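Local coordinates for sensor kinase citA (Klebsiella pneumoniae, PDB 1P0Z), which senses citrate through this periplasmic PAS-like domain and, as a histidine kinase, probably phosphorylates its partner CitB to induce the citrate-fermentation genes, at residues A[50-55]-A[118-123]; A[63-68]-A[96-101]. One frame throughout, in Å; residues are numbered along the deposited sequence.

Contact 1. Residues A[50-55]-A[118-123]. With FLC (citrate anion), chain K.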
ATOM      1  N   ALA A  50      -5.008 -10.273   1.399  1.00 22.52           N
ATOM      2  CA  ALA A  50      -5.416  -8.870   1.605  1.00 19.89           C
ATOM      3  C   ALA A  50      -6.584  -8.476   0.688  1.00 20.40           C
ATOM      4  O   ALA A  50      -6.772  -9.001  -0.433  1.00 21.06           O
ATOM      5  CB  ALA A  50      -4.237  -7.931   1.339  1.00 19.84           C
ATOM      6  N   THR A  51      -7.378  -7.514   1.137  1.00 18.62           N
ATOM      7  CA  THR A  51      -8.494  -7.021   0.332  1.00 19.19           C
ATOM      8  C   THR A  51      -7.993  -6.235  -0.870  1.00 20.42           C
ATOM      9  O   THR A  51      -8.555  -6.330  -1.983  1.00 21.05           O
ATOM     10  CB  THR A  51      -9.389  -6.060   1.139  1.00 20.70           C
ATOM     11  OG1 THR A  51      -9.804  -6.706   2.325  1.00 19.97           O
ATOM     12  CG2 THR A  51     -10.655  -5.691   0.341  1.00 21.07           C
ATOM     13  N   TYR A  52      -6.933  -5.461  -0.661  1.00 18.56           N
ATOM     14  CA  TYR A  52      -6.413  -4.635  -1.726  1.00 18.27           C
ATOM     15  C   TYR A  52      -4.968  -4.246  -1.505  1.00 18.19           C
ATOM     16  O   TYR A  52      -4.428  -4.381  -0.406  1.00 17.82           O
ATOM     17  CB  TYR A  52      -7.250  -3.323  -1.850  1.00 18.19           C
ATOM     18  CG  TYR A  52      -7.192  -2.406  -0.627  1.00 17.58           C
ATOM     19  CD1 TYR A  52      -6.121  -1.537  -0.425  1.00 18.01           C
ATOM     20  CD2 TYR A  52      -8.216  -2.427   0.329  1.00 19.27           C
ATOM     21  CE1 TYR A  52      -6.054  -0.713   0.707  1.00 17.65           C
ATOM     22  CE2 TYR A  52      -8.179  -1.595   1.436  1.00 18.14           C
ATOM     23  CZ  TYR A  52      -7.074  -0.738   1.622  1.00 18.85           C
ATOM     24  OH  TYR A  52      -6.980   0.080   2.721  1.00 20.89           O
ATOM     25  N   ILE A  53      -4.360  -3.723  -2.573  1.00 17.48           N
ATOM     26  CA  ILE A  53      -3.020  -3.168  -2.484  1.00 17.51           C
ATOM     27  C   ILE A  53      -3.084  -1.907  -3.339  1.00 18.58           C
ATOM     28  O   ILE A  53      -3.578  -1.949  -4.472  1.00 19.01           O
ATOM     29  CB  ILE A  53      -1.934  -4.090  -3.095  1.00 17.44           C
ATOM     30  CG1 ILE A  53      -1.929  -5.420  -2.353  1.00 19.16           C
ATOM     31  CG2 ILE A  53      -0.570  -3.378  -3.025  1.00 17.38           C
ATOM     32  CD1 ILE A  53      -0.960  -6.465  -2.945  1.00 18.07           C
ATOM     33  N   THR A  54      -2.578  -0.804  -2.797  1.00 17.50           N
ATOM     34  CA  THR A  54      -2.526   0.452  -3.517  1.00 17.57           C
ATOM     35  C   THR A  54      -1.065   0.882  -3.604  1.00 18.04           C
ATOM     36  O   THR A  54      -0.308   0.714  -2.628  1.00 17.92           O
ATOM     37  CB  THR A  54      -3.296   1.583  -2.742  1.00 18.07           C
ATOM     38  OG1 THR A  54      -4.699   1.282  -2.725  1.00 18.45           O
ATOM     39  CG2 THR A  54      -3.074   2.972  -3.427  1.00 19.55           C
ATOM     40  N   VAL A  55      -0.658   1.420  -4.763  1.00 17.57           N
ATOM     41  CA  VAL A  55       0.703   1.922  -4.908  1.00 18.45           C
ATOM     42  C   VAL A  55       0.584   3.388  -5.330  1.00 18.57           C
ATOM     43  O   VAL A  55      -0.195   3.714  -6.249  1.00 18.49           O
ATOM     44  CB  VAL A  55       1.511   1.182  -6.005  1.00 18.00           C
ATOM     45  CG1 VAL A  55       2.924   1.828  -6.098  1.00 20.62           C
ATOM     46  CG2 VAL A  55       1.616  -0.332  -5.661  1.00 20.16           C
ATOM     47  N   ILE A 118       4.762   4.940  -2.261  1.00 18.11           N
ATOM     48  CA  ILE A 118       4.227   4.262  -1.075  1.00 18.16           C
ATOM     49  C   ILE A 118       3.451   3.000  -1.493  1.00 18.15           C
ATOM     50  O   ILE A 118       2.845   2.937  -2.556  1.00 17.84           O
ATOM     51  CB  ILE A 118       3.265   5.239  -0.321  1.00 18.48           C
ATOM     52  CG1 ILE A 118       2.689   4.595   0.947  1.00 18.59           C
ATOM     53  CG2 ILE A 118       2.134   5.713  -1.275  1.00 19.01           C
ATOM     54  CD1 ILE A 118       1.863   5.619   1.823  1.00 20.04           C
ATOM     55  N   VAL A 119       3.479   1.995  -0.629  1.00 17.49           N
ATOM     56  CA  VAL A 119       2.667   0.791  -0.848  1.00 16.31           C
ATOM     57  C   VAL A 119       1.761   0.674   0.385  1.00 16.09           C
ATOM     58  O   VAL A 119       2.214   0.864   1.513  1.00 16.50           O
ATOM     59  CB  VAL A 119       3.522  -0.495  -0.907  1.00 17.12           C
ATOM     60  CG1 VAL A 119       2.605  -1.743  -0.922  1.00 17.26           C
ATOM     61  CG2 VAL A 119       4.413  -0.465  -2.162  1.00 18.19           C
ATOM     62  N   SER A 120       0.487   0.394   0.127  1.00 15.46           N
ATOM     63  CA  SER A 120      -0.488   0.225   1.214  1.00 16.57           C
ATOM     64  C   SER A 120      -1.171  -1.114   0.962  1.00 16.62           C
ATOM     65  O   SER A 120      -1.737  -1.327  -0.116  1.00 17.68           O
ATOM     66  CB  SER A 120      -1.539   1.352   1.158  1.00 16.85           C
ATOM     67  OG  SER A 120      -2.537   1.137   2.171  1.00 17.80           O
ATOM     68  N   VAL A 121      -1.109  -2.009   1.949  1.00 15.86           N
ATOM     69  CA  VAL A 121      -1.772  -3.304   1.829  1.00 16.73           C
ATOM     70  C   VAL A 121      -2.920  -3.238   2.834  1.00 16.37           C
ATOM     71  O   VAL A 121      -2.703  -3.000   4.013  1.00 16.91           O
ATOM     72  CB  VAL A 121      -0.804  -4.447   2.186  1.00 16.07           C
ATOM     73  CG1 VAL A 121      -1.544  -5.757   2.284  1.00 17.58           C
ATOM     74  CG2 VAL A 121       0.334  -4.494   1.120  1.00 18.33           C
ATOM     75  N   GLY A 122      -4.128  -3.475   2.363  1.00 16.07           N
ATOM     76  CA  GLY A 122      -5.271  -3.308   3.250  1.00 15.89           C
ATOM     77  C   GLY A 122      -6.202  -4.494   3.391  1.00 17.14           C
ATOM     78  O   GLY A 122      -6.364  -5.296   2.468  1.00 16.40           O
ATOM     79  N   TYR A 123      -6.789  -4.574   4.592  1.00 16.53           N
ATOM     80  CA  TYR A 123      -7.767  -5.626   4.925  1.00 16.93           C
ATOM     81  C   TYR A 123      -9.043  -4.947   5.420  1.00 17.29           C
ATOM     82  O   TYR A 123      -9.031  -4.283   6.450  1.00 18.33           O
ATOM     83  CB  TYR A 123      -7.258  -6.534   6.046  1.00 16.95           C
ATOM     84  CG  TYR A 123      -6.150  -7.477   5.629  1.00 18.59           C
ATOM     85  CD1 TYR A 123      -4.844  -7.018   5.456  1.00 18.97           C
ATOM     86  CD2 TYR A 123      -6.415  -8.829   5.432  1.00 19.05           C
ATOM     87  CE1 TYR A 123      -3.802  -7.899   5.094  1.00 19.64           C
ATOM     88  CE2 TYR A 123      -5.394  -9.727   5.064  1.00 18.84           C
ATOM     89  CZ  TYR A 123      -4.088  -9.240   4.896  1.00 20.27           C
ATOM     90  OH  TYR A 123      -3.123 -10.120   4.499  1.00 19.64           O
TER
HETATM   91  CAC FLC K1632      -9.324   2.472  -0.699  1.00 17.29           C
HETATM   92  CA  FLC K1632      -7.892   2.081  -0.242  1.00 16.40           C
HETATM   93  CB  FLC K1632      -6.981   3.361   0.078  1.00 18.05           C
HETATM   94  CBC FLC K1632      -6.620   4.230  -1.182  1.00 19.26           C
HETATM   95  CG  FLC K1632      -5.672   2.894   0.878  1.00 16.42           C
HETATM   96  CGC FLC K1632      -4.669   3.985   1.315  1.00 19.26           C
HETATM   97  OA1 FLC K1632      -9.473   3.099  -1.734  1.00 19.53           O
HETATM   98  OA2 FLC K1632     -10.215   2.166   0.096  1.00 18.55           O
HETATM   99  OB1 FLC K1632      -6.185   3.676  -2.194  1.00 18.73           O
HETATM  100  OB2 FLC K1632      -6.731   5.473  -1.074  1.00 20.79           O
HETATM  101  OG1 FLC K1632      -5.006   5.223   1.280  1.00 17.49           O
HETATM  102  OG2 FLC K1632      -3.578   3.591   1.660  1.00 18.57           O
HETATM  103  OHB FLC K1632      -7.638   4.255   0.987  1.00 20.21           O
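I53, V55, V119 and V121 share one face of the two strands, where helix 6-20 and strand 101-109 supply neighbours. I53 and V119 run alongside each other, with I53 CG2 4.1 Å from V119 CG1. Beyond them A50 sets its CB against V121 CG1, and its CA sits over the face of the Y123 ring, 3.7 Å from the centroid, a CH-pi contact. The strands are antiparallel neighbours (165° between directions) in the central sheet of an extracellular PAS domain. Nearly straight bonds in the carbonyl plane join T54 and S120 both ways; toward Y52 the pairing ends in a classic beta bulge, where G122 O accepts well from Y52 N but only weakly from T51 N (N-H...O 127°). The opposite face carries Y52, T54 and S120. With CG in the crowded position between backbone N and carbonyl carbon (chi1 64°), the Y52 ring folds over G122, whose CA makes a CH-pi contact 3.8 Å from its centroid. Citrate CA rests on the other ring face, 3.5 Å from Y52 CZ, while Y52 OH bonds S101. Outermost, T54 OG1 donates to citrate OB1 (2.9 Å), and S120 OG, anti to its backbone N, donates to OG2 (2.7 Å).

Contact 2. Residues A[63-68]-A[96-101]. With FLC (citrate anion), chain K.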
ATOM      1  N   LEU A  63      -0.554   4.997  -8.632  1.00 21.29           N
ATOM      2  CA  LEU A  63       0.017   4.345  -9.794  1.00 22.44           C
ATOM      3  C   LEU A  63      -0.677   2.983  -9.979  1.00 22.86           C
ATOM      4  O   LEU A  63      -0.609   2.374 -11.056  1.00 23.33           O
ATOM      5  CB  LEU A  63       1.525   4.139  -9.608  1.00 22.73           C
ATOM      6  CG  LEU A  63       2.328   5.411  -9.360  1.00 24.41           C
ATOM      7  CD1 LEU A  63       3.781   5.060  -9.083  1.00 23.16           C
ATOM      8  CD2 LEU A  63       2.204   6.353 -10.561  1.00 26.16           C
ATOM      9  N   TYR A  64      -1.336   2.509  -8.909  1.00 21.20           N
ATOM     10  CA  TYR A  64      -2.065   1.248  -8.955  1.00 20.61           C
ATOM     11  C   TYR A  64      -3.141   1.234  -7.890  1.00 20.37           C
ATOM     12  O   TYR A  64      -2.908   1.696  -6.765  1.00 20.61           O
ATOM     13  CB  TYR A  64      -1.112   0.048  -8.706  1.00 21.68           C
ATOM     14  CG  TYR A  64      -1.822  -1.307  -8.695  1.00 24.33           C
ATOM     15  CD1 TYR A  64      -2.441  -1.787  -7.533  1.00 24.83           C
ATOM     16  CD2 TYR A  64      -1.861  -2.111  -9.847  1.00 25.08           C
ATOM     17  CE1 TYR A  64      -3.080  -3.043  -7.518  1.00 25.86           C
ATOM     18  CE2 TYR A  64      -2.491  -3.363  -9.848  1.00 25.18           C
ATOM     19  CZ  TYR A  64      -3.091  -3.827  -8.685  1.00 27.38           C
ATOM     20  OH  TYR A  64      -3.628  -5.085  -8.688  1.00 26.96           O
ATOM     21  N   HIS A  65      -4.315   0.719  -8.260  1.00 20.86           N
ATOM     22  CA  HIS A  65      -5.421   0.548  -7.329  1.00 20.36           C
ATOM     23  C   HIS A  65      -6.256  -0.597  -7.909  1.00 22.17           C
ATOM     24  O   HIS A  65      -6.217  -0.859  -9.132  1.00 21.68           O
ATOM     25  CB  HIS A  65      -6.252   1.838  -7.225  1.00 19.70           C
ATOM     26  CG  HIS A  65      -7.222   1.848  -6.083  1.00 19.75           C
ATOM     27  ND1 HIS A  65      -8.464   1.237  -6.141  1.00 20.64           N
ATOM     28  CD2 HIS A  65      -7.143   2.425  -4.861  1.00 20.28           C
ATOM     29  CE1 HIS A  65      -9.108   1.447  -5.006  1.00 21.49           C
ATOM     30  NE2 HIS A  65      -8.331   2.165  -4.211  1.00 20.04           N
ATOM     31  N   VAL A  66      -6.995  -1.288  -7.059  1.00 21.40           N
ATOM     32  CA  VAL A  66      -7.813  -2.402  -7.547  1.00 24.02           C
ATOM     33  C   VAL A  66      -8.925  -1.894  -8.454  1.00 25.47           C
ATOM     34  O   VAL A  66      -9.397  -2.649  -9.307  1.00 26.13           O
ATOM     35  CB  VAL A  66      -8.400  -3.230  -6.381  1.00 24.63           C
ATOM     36  CG1 VAL A  66      -7.246  -3.896  -5.624  1.00 25.39           C
ATOM     37  CG2 VAL A  66      -9.211  -2.337  -5.447  1.00 24.80           C
ATOM     38  N   ASN A  67      -9.322  -0.638  -8.269  1.00 24.44           N
ATOM     39  CA  ASN A  67     -10.358  -0.005  -9.098  1.00 25.40           C
ATOM     40  C   ASN A  67      -9.641   0.935 -10.051  1.00 25.77           C
ATOM     41  O   ASN A  67      -9.030   1.942  -9.669  1.00 24.73           O
ATOM     42  CB  ASN A  67     -11.379   0.648  -8.187  1.00 26.64           C
ATOM     43  CG  ASN A  67     -12.037  -0.384  -7.291  1.00 27.10           C
ATOM     44  OD1 ASN A  67     -12.226  -1.529  -7.690  1.00 28.99           O
ATOM     45  ND2 ASN A  67     -12.394   0.010  -6.097  1.00 29.75           N
ATOM     46  N   PRO A  68      -9.698   0.590 -11.349  1.00 26.74           N
ATOM     47  CA  PRO A  68      -9.034   1.353 -12.408  1.00 27.54           C
ATOM     48  C   PRO A  68      -9.171   2.848 -12.443  1.00 27.17           C
ATOM     49  O   PRO A  68      -8.191   3.554 -12.763  1.00 27.17           O
ATOM     50  CB  PRO A  68      -9.514   0.671 -13.705  1.00 28.53           C
ATOM     51  CG  PRO A  68     -10.789   0.029 -13.309  1.00 28.70           C
ATOM     52  CD  PRO A  68     -10.532  -0.487 -11.909  1.00 27.82           C
ATOM     53  N   GLY A  96     -11.585   4.200   3.493  1.00 18.62           N
ATOM     54  CA  GLY A  96     -11.400   4.768   2.173  1.00 19.40           C
ATOM     55  C   GLY A  96     -12.562   4.231   1.337  1.00 20.48           C
ATOM     56  O   GLY A  96     -13.515   3.670   1.886  1.00 19.71           O
ATOM     57  N   SER A  97     -12.429   4.336   0.019  1.00 19.66           N
ATOM     58  CA  SER A  97     -13.497   3.918  -0.906  1.00 20.41           C
ATOM     59  C   SER A  97     -13.910   2.453  -0.728  1.00 21.04           C
ATOM     60  O   SER A  97     -15.072   2.074  -0.960  1.00 19.26           O
ATOM     61  CB  SER A  97     -13.023   4.175  -2.331  1.00 21.91           C
ATOM     62  OG  SER A  97     -12.015   3.210  -2.732  1.00 22.45           O
ATOM     63  N   LEU A  98     -12.972   1.611  -0.277  1.00 19.62           N
ATOM     64  CA  LEU A  98     -13.245   0.202  -0.112  1.00 20.59           C
ATOM     65  C   LEU A  98     -13.771  -0.220   1.256  1.00 20.89           C
ATOM     66  O   LEU A  98     -13.944  -1.429   1.533  1.00 24.60           O
ATOM     67  CB  LEU A  98     -11.988  -0.606  -0.484  1.00 20.99           C
ATOM     68  CG  LEU A  98     -11.458  -0.306  -1.903  1.00 24.62           C
ATOM     69  CD1 LEU A  98     -10.065  -0.933  -2.130  1.00 26.67           C
ATOM     70  CD2 LEU A  98     -12.432  -0.843  -2.913  1.00 26.77           C
ATOM     71  N   GLY A  99     -13.998   0.747   2.139  1.00 19.95           N
ATOM     72  CA  GLY A  99     -14.543   0.418   3.441  1.00 19.83           C
ATOM     73  C   GLY A  99     -13.524   0.531   4.575  1.00 20.61           C
ATOM     74  O   GLY A  99     -12.318   0.612   4.321  1.00 22.08           O
ATOM     75  N   SER A 100     -13.997   0.543   5.821  1.00 19.22           N
ATOM     76  CA  SER A 100     -13.103   0.634   6.967  1.00 19.22           C
ATOM     77  C   SER A 100     -12.107  -0.525   6.912  1.00 19.08           C
ATOM     78  O   SER A 100     -12.488  -1.705   6.957  1.00 19.98           O
ATOM     79  CB  SER A 100     -13.893   0.620   8.269  1.00 19.64           C
ATOM     80  OG  SER A 100     -13.020   0.913   9.335  1.00 22.60           O
ATOM     81  N   SER A 101     -10.822  -0.169   6.811  1.00 17.49           N
ATOM     82  CA  SER A 101      -9.794  -1.199   6.670  1.00 16.80           C
ATOM     83  C   SER A 101      -8.528  -0.900   7.431  1.00 16.78           C
ATOM     84  O   SER A 101      -8.176   0.255   7.648  1.00 16.76           O
ATOM     85  CB  SER A 101      -9.397  -1.302   5.173  1.00 16.80           C
ATOM     86  OG  SER A 101      -8.963  -0.025   4.634  1.00 15.90           O
TER
HETATM   87  CAC FLC K1632      -9.324   2.472  -0.699  1.00 17.29           C
HETATM   88  CA  FLC K1632      -7.892   2.081  -0.242  1.00 16.40           C
HETATM   89  CB  FLC K1632      -6.981   3.361   0.078  1.00 18.05           C
HETATM   90  CBC FLC K1632      -6.620   4.230  -1.182  1.00 19.26           C
HETATM   91  CG  FLC K1632      -5.672   2.894   0.878  1.00 16.42           C
HETATM   92  CGC FLC K1632      -4.669   3.985   1.315  1.00 19.26           C
HETATM   93  OA1 FLC K1632      -9.473   3.099  -1.734  1.00 19.53           O
HETATM   94  OA2 FLC K1632     -10.215   2.166   0.096  1.00 18.55           O
HETATM   95  OB1 FLC K1632      -6.185   3.676  -2.194  1.00 18.73           O
HETATM   96  OB2 FLC K1632      -6.731   5.473  -1.074  1.00 20.79           O
HETATM   97  OG1 FLC K1632      -5.006   5.223   1.280  1.00 17.49           O
HETATM   98  OG2 FLC K1632      -3.578   3.591   1.660  1.00 18.57           O
HETATM   99  OHB FLC K1632      -7.638   4.255   0.987  1.00 20.21           O
HETATM  100  O   HOH W   1     -12.297   2.653  -5.410  1.00 30.76           O
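Hydrogen bonds to one carboxylate of the bound citrate account for most of the polar link between 63-68 and 96-101, for no direct hydrogen bond joins the two segments. H65, a citrate-binding residue by experiment, donates from NE2 to citrate OA1 at 2.9 Å, nearly straight at 165°. The same oxygen accepts from S97 OG, 2.7 Å away, so two donors from different segments grip OA1. Its partner OA2 takes the backbone N-H of L98 at 2.8 Å, again close to linear. S97 and L98, two of the three donors, are the middle residues of a type I turn from G96 to G99, closed by G99 N bonding to G96 O. The two loops thus form one wall of the citrate pocket of this periplasmic PAS domain.

A second-shell bond sets the imidazole: N67 N donates to H65 ND1 at 3.0 Å, within 9° of the ring plane. ND1 accepting is consistent with the proton being on NE2, facing the ligand. One water adds a bridge, accepting from N67 ND2 (2.7 Å) and donating to S97 OG.

Van der Waals contact centres on L98, which reaches tip to tip toward H65 and N67. L98 CD1 meets V66 CG2 at a slant, 3.7 Å away, and the L98 CD2 methyl comes within 3.3 Å of the N67 amide nitrogen ND2.

V66 and L98 both touch Y52 of strand 52-57, so the contact borders the sheet on its ligand side. Segment 63-68 leaves strand 62-64 beside helix 34-47, where Y64 OH bonds D42, while the turn at 96-99 connects strands 90-96 and 101-109.

How the contacts relate
From the N terminus, the chain passes through three helices before strand 52-57 begins contact 1. It turns back into strand 62-64, which is tied to that strand by a probable bond from L63 N to V55 O (2.7 Å), and then opens contact 2. Contact 2 closes its loop at 96-101, after helix 81-86 and strand 90-96; contact 1 closes only when strand 115-124 arrives, so the smaller loop lies wholly within the larger. Their centres are 8 Å apart, and Y123 O, packed 3.3 Å from S101 CB, provides a second junction. Contact 1 joins central sheet strands, contact 2 two peripheral loops, and citrate touches both.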